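Local coordinates for formate dehydrogenase subunit beta (Desulfovibrio gigas, PDB 1H0H), which transfers electrons through three [4Fe-4S] clusters, as the beta chain of an enzyme that reversibly oxidises formate to carbon dioxide, at residues 4-9 and 197-202; 42-47 and 124-129; 72-77 and 135-140. All blocks are in the same frame, centred on the assembly; numbering follows the deposited sequence.

The chain enters through strand 2-7 and the turn after it, whose residues 4-9 meet residues 197-202 near the C terminus in contact 1, closing a loop that takes in most of the chain. Contacts 2 and 3 are both nested inside this loop and cross each other, since 42-47 and 72-77 are met in the same order by 124-129 and 135-140. Contact 2 lays the long loop after helix 16-25 on strand 126-127; contact 3 joins two cysteine-bearing loops between two clusters. Contact 3 joins the other two, R73 O lying 2.9 Å from V197 N of contact 1 and A135 N 3.0 Å from R126 O of contact 2; contacts 1 and 2 do not meet.

Contact 1: residues 4-9 and 197-202; sequences FFVDTT and VIFLTA
Strands 4-7 and 197-201 run parallel, inclined by 20°, and are joined by three nearly straight main-chain hydrogen bonds. I198 N gives to F4 O over 3.0 Å, V6 N to I198 O over 2.8 Å, and L200 N to V6 O over 2.9 Å. The first two donors stand above the carbonyl planes, whereas L200 N lies nearly along the C=O axis of V6.

Side-chain polar bonds take over where the first strand passes into a 3-10 turn. With chi1 at 66°, T8 OG1 sits between its own backbone N and carbonyl carbon and donates to L200 O, 2.7 Å away and in the carbonyl plane; T8 N adds a weak bond to the same oxygen. D7 OD1 accepts from T9 N, an Asx turn, and from T9 OG1 at 2.6 Å, both from above the carboxylate plane. D7 OD2 forms a salt bridge with R176.

The apolar contacts divide between the two faces of the sheet. On one, V6 CG2 makes a CH-pi contact over the face of the F199 ring, 4.2 Å from its centroid, and F4 CD1 lies beside V197 CG2 at 3.6 Å. On the other, F5 CG is anti to its backbone N (chi1 168°), which brings CE1 at the ring edge to 3.5 Å from L200 CB; helix 166-180 packs on both residues.

This is the central parallel pair of a mixed four-stranded sheet, with strand 161-163 on the far side of 2-7 and 188-189 beyond 197-201, and F4 touches a [4Fe-4S] cluster from it.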
# COMPACT_ATOMS: atom_id res chain seq x y z
N PHE B 4 -28.57 2.02 19.43
CA PHE B 4 -27.52 2.27 18.47
C PHE B 4 -27.79 3.63 17.89
O PHE B 4 -28.96 4.05 17.74
CB PHE B 4 -27.61 1.30 17.27
CG PHE B 4 -27.32 -0.16 17.56
CD1 PHE B 4 -28.21 -0.95 18.26
CD2 PHE B 4 -26.17 -0.78 17.02
CE1 PHE B 4 -27.94 -2.33 18.47
CE2 PHE B 4 -25.90 -2.13 17.22
CZ PHE B 4 -26.80 -2.92 17.96
N PHE B 5 -26.73 4.33 17.53
CA PHE B 5 -26.87 5.51 16.71
C PHE B 5 -26.02 5.24 15.47
O PHE B 5 -24.83 5.02 15.58
CB PHE B 5 -26.40 6.79 17.41
CG PHE B 5 -26.27 7.96 16.47
CD1 PHE B 5 -27.30 8.27 15.58
CD2 PHE B 5 -25.12 8.73 16.44
CE1 PHE B 5 -27.19 9.37 14.70
CE2 PHE B 5 -25.00 9.81 15.55
CZ PHE B 5 -26.05 10.12 14.69
N VAL B 6 -26.65 5.24 14.30
CA VAL B 6 -25.91 5.04 13.05
C VAL B 6 -25.85 6.36 12.28
O VAL B 6 -26.86 6.85 11.78
CB VAL B 6 -26.58 3.96 12.19
CG1 VAL B 6 -25.71 3.63 10.99
CG2 VAL B 6 -26.89 2.69 13.02
N ASP B 7 -24.66 6.94 12.20
CA ASP B 7 -24.51 8.21 11.52
C ASP B 7 -24.06 7.92 10.10
O ASP B 7 -22.86 7.74 9.87
CB ASP B 7 -23.48 9.07 12.26
CG ASP B 7 -23.30 10.43 11.66
OD1 ASP B 7 -23.89 10.71 10.59
OD2 ASP B 7 -22.57 11.29 12.18
N THR B 8 -25.00 7.84 9.15
CA THR B 8 -24.64 7.54 7.75
C THR B 8 -23.72 8.58 7.14
O THR B 8 -23.00 8.30 6.17
CB THR B 8 -25.88 7.37 6.84
OG1 THR B 8 -26.57 8.62 6.73
CG2 THR B 8 -26.90 6.40 7.46
N THR B 9 -23.66 9.77 7.72
CA THR B 9 -22.79 10.78 7.13
C THR B 9 -21.31 10.43 7.36
O THR B 9 -20.45 11.04 6.75
CB THR B 9 -23.06 12.21 7.64
OG1 THR B 9 -22.62 12.36 9.01
CG2 THR B 9 -24.55 12.52 7.65
N VAL B 197 -32.42 1.16 16.95
CA VAL B 197 -31.35 1.46 16.02
C VAL B 197 -31.73 2.75 15.29
O VAL B 197 -32.58 2.73 14.38
CB VAL B 197 -31.12 0.30 15.02
CG1 VAL B 197 -29.98 0.64 14.05
CG2 VAL B 197 -30.77 -0.99 15.74
N ILE B 198 -31.11 3.86 15.68
CA ILE B 198 -31.48 5.16 15.13
C ILE B 198 -30.53 5.66 14.02
O ILE B 198 -29.37 5.97 14.31
CB ILE B 198 -31.56 6.23 16.24
CG1 ILE B 198 -32.49 5.80 17.39
CG2 ILE B 198 -32.03 7.58 15.62
CD1 ILE B 198 -32.40 6.70 18.65
N PHE B 199 -31.01 5.72 12.78
CA PHE B 199 -30.20 6.24 11.67
C PHE B 199 -30.38 7.75 11.45
O PHE B 199 -31.52 8.26 11.47
CB PHE B 199 -30.53 5.58 10.34
CG PHE B 199 -30.24 4.12 10.28
CD1 PHE B 199 -31.16 3.21 10.77
CD2 PHE B 199 -29.08 3.65 9.66
CE1 PHE B 199 -30.93 1.88 10.67
CE2 PHE B 199 -28.83 2.30 9.57
CZ PHE B 199 -29.75 1.41 10.09
N LEU B 200 -29.26 8.44 11.25
CA LEU B 200 -29.26 9.82 10.83
C LEU B 200 -28.98 9.82 9.35
O LEU B 200 -28.05 9.14 8.89
CB LEU B 200 -28.16 10.63 11.54
CG LEU B 200 -27.91 12.04 11.00
CD1 LEU B 200 -29.16 12.92 11.16
CD2 LEU B 200 -26.74 12.72 11.67
N THR B 201 -29.80 10.54 8.59
CA THR B 201 -29.57 10.73 7.16
C THR B 201 -29.44 12.20 6.90
O THR B 201 -29.99 13.01 7.65
CB THR B 201 -30.68 10.11 6.29
OG1 THR B 201 -31.98 10.53 6.74
CG2 THR B 201 -30.66 8.60 6.41
N ALA B 202 -28.71 12.56 5.85
CA ALA B 202 -28.50 13.95 5.52
C ALA B 202 -29.53 14.48 4.52
O ALA B 202 -29.58 15.66 4.26
CB ALA B 202 -27.07 14.16 5.00

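Contact 2: residues 42-47 and 124-129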
# COMPACT_ATOMS: atom_id res chain seq x y z
N PRO B 42 -28.19 -7.99 -2.73
CA PRO B 42 -29.18 -6.96 -3.08
C PRO B 42 -30.10 -6.60 -1.93
O PRO B 42 -30.66 -5.51 -1.89
CB PRO B 42 -30.04 -7.64 -4.16
CG PRO B 42 -29.30 -8.78 -4.59
CD PRO B 42 -28.37 -9.23 -3.49
N ASP B 43 -30.27 -7.54 -1.01
CA ASP B 43 -31.26 -7.35 0.04
C ASP B 43 -30.94 -8.29 1.19
O ASP B 43 -30.11 -9.19 1.08
CB ASP B 43 -32.66 -7.64 -0.55
CG ASP B 43 -33.82 -7.20 0.37
OD1 ASP B 43 -33.67 -6.24 1.18
OD2 ASP B 43 -34.95 -7.74 0.31
N PHE B 44 -31.57 -8.06 2.33
CA PHE B 44 -31.46 -8.98 3.44
C PHE B 44 -31.87 -10.38 3.02
O PHE B 44 -32.76 -10.54 2.19
CB PHE B 44 -32.48 -8.61 4.52
CG PHE B 44 -32.17 -7.34 5.25
CD1 PHE B 44 -31.02 -7.21 6.00
CD2 PHE B 44 -33.08 -6.30 5.25
CE1 PHE B 44 -30.75 -6.03 6.71
CE2 PHE B 44 -32.83 -5.14 5.97
CZ PHE B 44 -31.65 -5.02 6.72
N ASN B 45 -31.22 -11.39 3.58
CA ASN B 45 -31.67 -12.78 3.43
C ASN B 45 -31.47 -13.50 4.76
O ASN B 45 -30.94 -12.89 5.72
CB ASN B 45 -31.02 -13.50 2.23
CG ASN B 45 -29.50 -13.51 2.30
OD1 ASN B 45 -28.93 -13.96 3.29
ND2 ASN B 45 -28.84 -13.06 1.23
N PHE B 46 -31.90 -14.75 4.85
CA PHE B 46 -31.76 -15.54 6.09
C PHE B 46 -30.34 -15.52 6.66
O PHE B 46 -30.14 -15.67 7.87
CB PHE B 46 -32.23 -17.00 5.87
CG PHE B 46 -32.23 -17.86 7.11
CD1 PHE B 46 -33.27 -17.78 8.04
CD2 PHE B 46 -31.20 -18.75 7.34
CE1 PHE B 46 -33.27 -18.58 9.16
CE2 PHE B 46 -31.17 -19.54 8.47
CZ PHE B 46 -32.21 -19.45 9.40
N HIS B 47 -29.34 -15.35 5.80
CA HIS B 47 -27.95 -15.44 6.26
C HIS B 47 -27.23 -14.11 6.32
O HIS B 47 -26.02 -14.07 6.58
CB HIS B 47 -27.14 -16.33 5.33
CG HIS B 47 -27.65 -17.73 5.24
ND1 HIS B 47 -27.68 -18.58 6.31
CD2 HIS B 47 -28.13 -18.42 4.18
CE1 HIS B 47 -28.17 -19.75 5.93
NE2 HIS B 47 -28.44 -19.68 4.64
N VAL B 124 -37.41 -6.25 7.24
CA VAL B 124 -36.17 -6.85 7.70
C VAL B 124 -36.08 -8.40 7.80
O VAL B 124 -35.11 -8.95 7.28
CB VAL B 124 -35.69 -6.17 9.01
CG1 VAL B 124 -34.51 -6.93 9.64
CG2 VAL B 124 -35.30 -4.72 8.73
N PRO B 125 -37.04 -9.08 8.43
CA PRO B 125 -36.91 -10.54 8.68
C PRO B 125 -36.89 -11.40 7.43
O PRO B 125 -37.58 -11.10 6.47
CB PRO B 125 -38.20 -10.89 9.45
CG PRO B 125 -38.95 -9.65 9.66
CD PRO B 125 -38.30 -8.53 8.94
N ARG B 126 -36.14 -12.50 7.47
CA ARG B 126 -36.04 -13.36 6.28
C ARG B 126 -36.13 -14.84 6.62
O ARG B 126 -35.66 -15.28 7.65
CB ARG B 126 -34.73 -13.06 5.53
CG ARG B 126 -34.70 -11.68 4.92
CD ARG B 126 -35.60 -11.52 3.73
NE ARG B 126 -35.53 -10.20 3.11
CZ ARG B 126 -36.32 -9.19 3.44
NH1 ARG B 126 -37.23 -9.31 4.40
NH2 ARG B 126 -36.18 -8.04 2.81
N LYS B 127 -36.76 -15.60 5.73
CA LYS B 127 -36.98 -17.02 5.92
C LYS B 127 -35.95 -17.85 5.16
O LYS B 127 -35.63 -17.55 4.02
CB LYS B 127 -38.36 -17.38 5.35
CG LYS B 127 -38.85 -18.77 5.73
CD LYS B 127 -40.15 -19.14 4.94
CE LYS B 127 -39.86 -19.50 3.47
NZ LYS B 127 -39.34 -20.89 3.26
N VAL B 128 -35.48 -18.93 5.79
CA VAL B 128 -34.58 -19.85 5.11
C VAL B 128 -35.43 -20.63 4.08
O VAL B 128 -36.63 -20.83 4.27
CB VAL B 128 -33.97 -20.85 6.11
CG1 VAL B 128 -35.03 -21.84 6.57
CG2 VAL B 128 -32.75 -21.55 5.52
N ALA B 129 -34.81 -21.08 3.00
CA ALA B 129 -35.58 -21.75 1.95
C ALA B 129 -36.36 -22.98 2.39
O ALA B 129 -37.54 -23.14 2.06
CB ALA B 129 -34.66 -22.12 0.77
O HOH W 1 -33.55 -15.78 2.80
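The F46 ring carries V128 on one face: V128 CB stands almost on the ring normal, 3.5 Å from the centroid, in a close CH-pi contact. At the edge, in the ring plane, are R126 O and H47 CE1, and F46 CD2 lies over a face of the H47 imidazole. The F44 ring has V124 CG1 over one face and R126 NH2 at its edge, while its CE2 touches V124 CG2 at 3.7 Å; R53 makes a cation-pi contact with the same ring. The guanidinium of R126 has F44 CB over one face and the carboxylate of D43 at its edge.

R126 does most of the binding. Its chain bends at chi2 (-72°), and the head then spends its three nitrogens on different oxygens. NH2 forms a salt bridge to D43 OD2 at 2.8 Å, with the two planes turned 62° apart; NE gives to F44 O at 2.9 Å, well above the carbonyl plane; NH1 gives to P125 O at 2.8 Å. D123 is a second acidic partner of NH2, and R53 pairs with D43 OD1, so the charges form a small network. Water 1 joins the backbones further on, accepting from F46 N at 2.8 Å and donating to K127 O at 3.0 Å.

On the loop side N45 OD1, also bonded to T48 OG1, accepts from H47 N on a lone pair, making an Asx turn. The whole is an irregular loop docked on strand 126-127 of a two-stranded antiparallel hairpin; P125 lines the pocket of the cluster held by C72, C75, C80 and C120, and V124 lies close to it.

Contact 3: residues 72-77 and 135-140. With SF4 (iron/sulfur cluster), chain N; SF4 (iron/sulfur cluster), chain M.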
# COMPACT_ATOMS: atom_id res chain seq x y z
N CYS B 72 -31.95 -4.87 11.45
CA CYS B 72 -33.16 -4.76 12.25
C CYS B 72 -33.10 -3.51 13.14
O CYS B 72 -32.04 -3.19 13.68
CB CYS B 72 -33.30 -5.98 13.14
SG CYS B 72 -34.59 -5.84 14.38
N ARG B 73 -34.22 -2.83 13.33
CA ARG B 73 -34.24 -1.60 14.14
C ARG B 73 -34.43 -1.86 15.63
O ARG B 73 -34.38 -0.93 16.40
CB ARG B 73 -35.38 -0.70 13.69
CG ARG B 73 -35.37 -0.39 12.21
CD ARG B 73 -34.15 0.41 11.70
NE ARG B 73 -34.45 0.94 10.38
CZ ARG B 73 -34.33 0.25 9.25
NH1 ARG B 73 -33.90 -1.02 9.27
NH2 ARG B 73 -34.64 0.83 8.11
N HIS B 74 -34.70 -3.10 15.98
CA HIS B 74 -35.02 -3.47 17.35
C HIS B 74 -36.08 -2.53 17.92
O HIS B 74 -35.88 -1.85 18.94
CB HIS B 74 -33.75 -3.59 18.19
CG HIS B 74 -32.92 -4.75 17.78
ND1 HIS B 74 -33.13 -6.03 18.26
CD2 HIS B 74 -31.95 -4.86 16.83
CE1 HIS B 74 -32.29 -6.86 17.67
NE2 HIS B 74 -31.55 -6.17 16.81
N CYS B 75 -37.20 -2.50 17.20
CA CYS B 75 -38.37 -1.70 17.56
C CYS B 75 -38.72 -1.79 19.03
O CYS B 75 -38.73 -2.88 19.62
CB CYS B 75 -39.57 -2.16 16.73
SG CYS B 75 -39.37 -1.86 14.97
N ILE B 76 -39.01 -0.64 19.63
CA ILE B 76 -39.35 -0.60 21.04
C ILE B 76 -40.59 -1.46 21.32
O ILE B 76 -40.67 -2.16 22.33
CB ILE B 76 -39.54 0.86 21.46
CG1 ILE B 76 -38.16 1.55 21.45
CG2 ILE B 76 -40.19 0.95 22.85
CD1 ILE B 76 -38.27 3.05 21.52
N ALA B 77 -41.55 -1.40 20.41
CA ALA B 77 -42.78 -2.17 20.50
C ALA B 77 -42.86 -2.95 19.20
O ALA B 77 -43.54 -2.54 18.27
CB ALA B 77 -43.97 -1.23 20.61
N ALA B 135 -34.64 -15.52 10.45
CA ALA B 135 -33.55 -14.95 11.23
C ALA B 135 -33.29 -13.52 10.78
O ALA B 135 -33.79 -13.10 9.74
CB ALA B 135 -32.27 -15.81 11.13
N LYS B 136 -32.54 -12.78 11.59
CA LYS B 136 -32.22 -11.38 11.38
C LYS B 136 -31.21 -11.02 12.47
O LYS B 136 -30.82 -11.88 13.27
CB LYS B 136 -33.48 -10.51 11.53
CG LYS B 136 -34.05 -10.54 12.94
CD LYS B 136 -35.16 -9.48 13.18
CE LYS B 136 -35.46 -9.30 14.69
NZ LYS B 136 -34.23 -8.77 15.44
N CYS B 137 -30.77 -9.76 12.49
CA CYS B 137 -29.87 -9.24 13.51
C CYS B 137 -30.32 -9.63 14.92
O CYS B 137 -31.49 -9.46 15.28
CB CYS B 137 -29.88 -7.71 13.39
SG CYS B 137 -29.14 -6.80 14.74
N ASP B 138 -29.39 -10.18 15.71
CA ASP B 138 -29.72 -10.52 17.09
C ASP B 138 -29.08 -9.55 18.10
O ASP B 138 -28.88 -9.90 19.27
CB ASP B 138 -29.36 -11.97 17.41
CG ASP B 138 -27.85 -12.22 17.45
OD1 ASP B 138 -27.06 -11.31 17.15
OD2 ASP B 138 -27.39 -13.35 17.77
N MET B 139 -28.77 -8.35 17.62
CA MET B 139 -28.11 -7.33 18.44
C MET B 139 -26.82 -7.88 19.05
O MET B 139 -26.35 -7.36 20.07
CB MET B 139 -29.07 -6.84 19.56
CG MET B 139 -28.81 -5.42 20.06
SD MET B 139 -29.73 -4.87 21.55
CE MET B 139 -31.17 -4.11 20.87
N CYS B 140 -26.24 -8.92 18.46
CA CYS B 140 -25.09 -9.56 19.07
C CYS B 140 -25.36 -9.79 20.57
O CYS B 140 -24.54 -9.44 21.45
CB CYS B 140 -23.82 -8.70 18.87
SG CYS B 140 -23.14 -8.76 17.21
FE1 SF4 N . -38.86 -5.41 11.77
FE2 SF4 N . -36.70 -5.73 13.46
FE3 SF4 N . -38.84 -3.95 14.11
FE4 SF4 N . -39.26 -6.68 14.13
S1 SF4 N . -37.86 -5.45 15.60
S2 SF4 N . -40.62 -5.21 13.23
S3 SF4 N . -37.85 -7.37 12.37
S4 SF4 N . -37.28 -3.77 12.33
FE1 SF4 M . -24.67 -7.88 15.76
FE2 SF4 M . -24.53 -5.71 14.09
FE3 SF4 M . -26.95 -6.99 14.52
FE4 SF4 M . -24.96 -8.19 13.03
S1 SF4 M . -26.07 -6.21 12.58
S2 SF4 M . -26.26 -9.10 14.69
S3 SF4 M . -23.09 -7.51 14.00
S4 SF4 M . -25.78 -5.96 16.16
O HOH W 2 -31.29 -7.78 10.45
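H74 lies between two clusters. With chi1 at -68°, CG is anti to the carbonyl carbon, and both CB and CG meet the methyl of M139, CG at 3.6 Å from M139 CE. That methyl makes a CH-pi contact over one face of the ring; C72 SG sits over the centre of the opposite face. ND1 is hydrogen-bonded to the backbone N of V101. CE1 faces K136 NZ obliquely. At the tip, NE2 donates to C137 SG at 3.2 Å, nearly straight (164°), with the sulfur in the ring plane.

Both sulfurs beside the ring are iron ligands. C137 SG binds FE3 of the chain M SF4 cluster at 2.2 Å and accepts a second bond from M139 N at 3.3 Å. C72 SG binds FE2 of the chain N SF4 cluster at 2.3 Å and accepts from the backbone N of H74 at 3.2 Å. Such N-H...S bonds would be expected to favour the reduced state of a cluster.

K136 crosses the ring obliquely: its NZ gives to C137 O at 2.8 Å, close to the C=O axis, is hydrogen-bonded to V101 O, and stands 3.1 Å from C72 SG, a nearby charge that could further stabilise the reduced form. Water 2 accepts from the backbone N of both C72 and C137.

The two ligand loops thus meet through their cysteine, histidine and lysine side chains. Residues 72-77 link strand 62-70 to helix 79-84, residues 136-140 lead from strand 134-135 to helix 141-144, with C140 at that helix's N-cap, and strand 101-103 supplies V101 and touches K136 and D138.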